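Local coordinates for protein malonyl CoA-ACP transacylase (Xanthomonas oryzae pv. oryzae, PDB 3K89) that probably transfers the malonyl group from malonyl-CoA to holo-acyl carrier protein, supplying malonyl units for fatty acid synthesis, at residues V159-N164 and S202-M207. Numbering follows the deposited sequence.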
loop_
_atom_site.group_PDB
_atom_site.type_symbol
_atom_site.label_atom_id
_atom_site.label_comp_id
_atom_site.label_asym_id
_atom_site.label_seq_id
_atom_site.Cartn_x
_atom_site.Cartn_y
_atom_site.Cartn_z
ATOM N N VAL A 159 8.631 14.806 7.886
ATOM C CA VAL A 159 9.635 13.824 7.483
ATOM C C VAL A 159 9.225 13.198 6.154
ATOM O O VAL A 159 8.049 13.229 5.787
ATOM C CB VAL A 159 9.781 12.669 8.546
ATOM C CG1 VAL A 159 10.369 13.156 9.881
ATOM C CG2 VAL A 159 8.457 11.907 8.759
ATOM N N PRO A 160 10.196 12.620 5.415
ATOM C CA PRO A 160 9.820 11.739 4.305
ATOM C C PRO A 160 8.957 10.584 4.828
ATOM O O PRO A 160 9.307 9.942 5.839
ATOM C CB PRO A 160 11.168 11.227 3.778
ATOM C CG PRO A 160 12.169 11.517 4.847
ATOM C CD PRO A 160 11.657 12.744 5.571
ATOM N N ALA A 161 7.825 10.363 4.164
ATOM C CA ALA A 161 6.888 9.303 4.556
ATOM C C ALA A 161 6.847 8.185 3.507
ATOM O O ALA A 161 6.612 7.020 3.852
ATOM C CB ALA A 161 5.485 9.892 4.762
ATOM N N ASN A 162 7.043 8.523 2.238
ATOM C CA ASN A 162 7.200 7.485 1.202
ATOM C C ASN A 162 8.367 7.854 0.292
ATOM O O ASN A 162 8.393 8.973 -0.232
ATOM C CB ASN A 162 6.037 7.415 0.204
ATOM C CG ASN A 162 4.665 7.018 0.789
ATOM O OD1 ASN A 162 4.466 6.641 1.961
ATOM N ND2 ASN A 162 3.707 7.086 -0.085
ATOM N N PHE A 163 9.264 6.908 0.050
ATOM C CA PHE A 163 10.198 6.985 -1.085
ATOM C C PHE A 163 9.570 6.186 -2.219
ATOM O O PHE A 163 9.700 4.961 -2.249
ATOM C CB PHE A 163 11.580 6.444 -0.687
ATOM C CG PHE A 163 12.261 7.274 0.369
ATOM C CD1 PHE A 163 12.956 8.435 0.016
ATOM C CD2 PHE A 163 12.185 6.910 1.720
ATOM C CE1 PHE A 163 13.581 9.216 1.000
ATOM C CE2 PHE A 163 12.787 7.682 2.705
ATOM C CZ PHE A 163 13.498 8.838 2.346
ATOM N N ASN A 164 8.846 6.869 -3.110
ATOM C CA ASN A 164 8.020 6.195 -4.119
ATOM C C ASN A 164 8.685 5.905 -5.448
ATOM O O ASN A 164 8.424 4.882 -6.036
ATOM C CB ASN A 164 6.666 6.897 -4.306
ATOM C CG ASN A 164 5.742 6.641 -3.144
ATOM O OD1 ASN A 164 5.902 5.636 -2.451
ATOM N ND2 ASN A 164 4.777 7.534 -2.918
ATOM N N SER A 202 0.533 9.112 7.840
ATOM C CA SER A 202 1.146 7.789 7.955
ATOM C C SER A 202 2.650 7.849 7.728
ATOM O O SER A 202 3.159 8.750 7.049
ATOM C CB SER A 202 0.513 6.801 6.963
ATOM O OG SER A 202 0.560 7.305 5.642
ATOM N N HIS A 203 3.353 6.867 8.300
ATOM C CA HIS A 203 4.797 6.705 8.062
ATOM C C HIS A 203 5.586 7.907 8.553
ATOM O O HIS A 203 6.618 8.264 7.990
ATOM C CB HIS A 203 5.052 6.343 6.591
ATOM C CG HIS A 203 4.213 5.194 6.151
ATOM N ND1 HIS A 203 4.403 3.928 6.662
ATOM C CD2 HIS A 203 3.144 5.114 5.323
ATOM C CE1 HIS A 203 3.488 3.119 6.164
ATOM N NE2 HIS A 203 2.708 3.813 5.361
ATOM N N THR A 204 5.085 8.488 9.639
ATOM C CA THR A 204 5.783 9.563 10.350
ATOM C C THR A 204 5.770 9.268 11.854
ATOM O O THR A 204 4.974 8.456 12.332
ATOM C CB THR A 204 5.063 10.923 10.167
ATOM O OG1 THR A 204 3.887 10.953 10.990
ATOM C CG2 THR A 204 4.700 11.166 8.716
ATOM N N PRO A 205 6.635 9.948 12.628
ATOM C CA PRO A 205 6.635 9.772 14.083
ATOM C C PRO A 205 5.281 9.969 14.784
ATOM O O PRO A 205 5.103 9.489 15.904
ATOM C CB PRO A 205 7.632 10.848 14.549
ATOM C CG PRO A 205 8.635 10.887 13.433
ATOM C CD PRO A 205 7.828 10.679 12.160
ATOM N N LEU A 206 4.330 10.659 14.149
ATOM C CA LEU A 206 3.024 10.874 14.786
ATOM C C LEU A 206 2.254 9.554 14.939
ATOM O O LEU A 206 1.262 9.485 15.661
ATOM C CB LEU A 206 2.180 11.917 14.034
ATOM C CG LEU A 206 2.746 13.353 13.943
ATOM C CD1 LEU A 206 1.762 14.254 13.226
ATOM C CD2 LEU A 206 3.161 13.932 15.280
ATOM N N MET A 207 2.720 8.511 14.247
ATOM C CA MET A 207 2.077 7.206 14.314
ATOM C C MET A 207 2.736 6.281 15.334
ATOM O O MET A 207 2.387 5.097 15.393
ATOM C CB MET A 207 2.186 6.517 12.944
ATOM C CG MET A 207 1.442 7.198 11.796
ATOM S SD MET A 207 -0.357 7.185 12.005
ATOM C CE MET A 207 -0.648 8.882 12.535
#
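Ala161 packs against the backbone of His203, in the loop leading into helix 208-219, at a classic beta bulge in strand 158-165, where Ala161 and Asn162 both face Val170. This joins the small mixed sheet of the acyl transferase fold to its probable active site. The packing is tight here: Ala161 CB lies 3.5 Å from Ser202 O, and Ala161 O is 3.2 Å from His203 CB. A methyl is small enough for so close a backbone approach, with the alpha carbons of Ala161 and His203 4.8 Å apart. No hydrogen bond spans the segments; a CA-H...O contact from Ala161 CA to His203 O, 3.6 Å, adds a weak polar element. The His203 ring is held by ND1 bonding to Gln252 O and NE2 to Ser94 OG, consistent with a catalytic Ser-His pair. The solvent side is looser and apolar: CG2 of the branched Val159 meets CD of exposed Pro205 tip to tip at 3.7 Å and also touches Thr204 CB, 3.8 Å away. Thr204 suits the turn because its hydroxyl, which also bonds Pro201 O, closes an ST turn: Leu206 N donates to Thr204 OG1 over 3.2 Å at 145°.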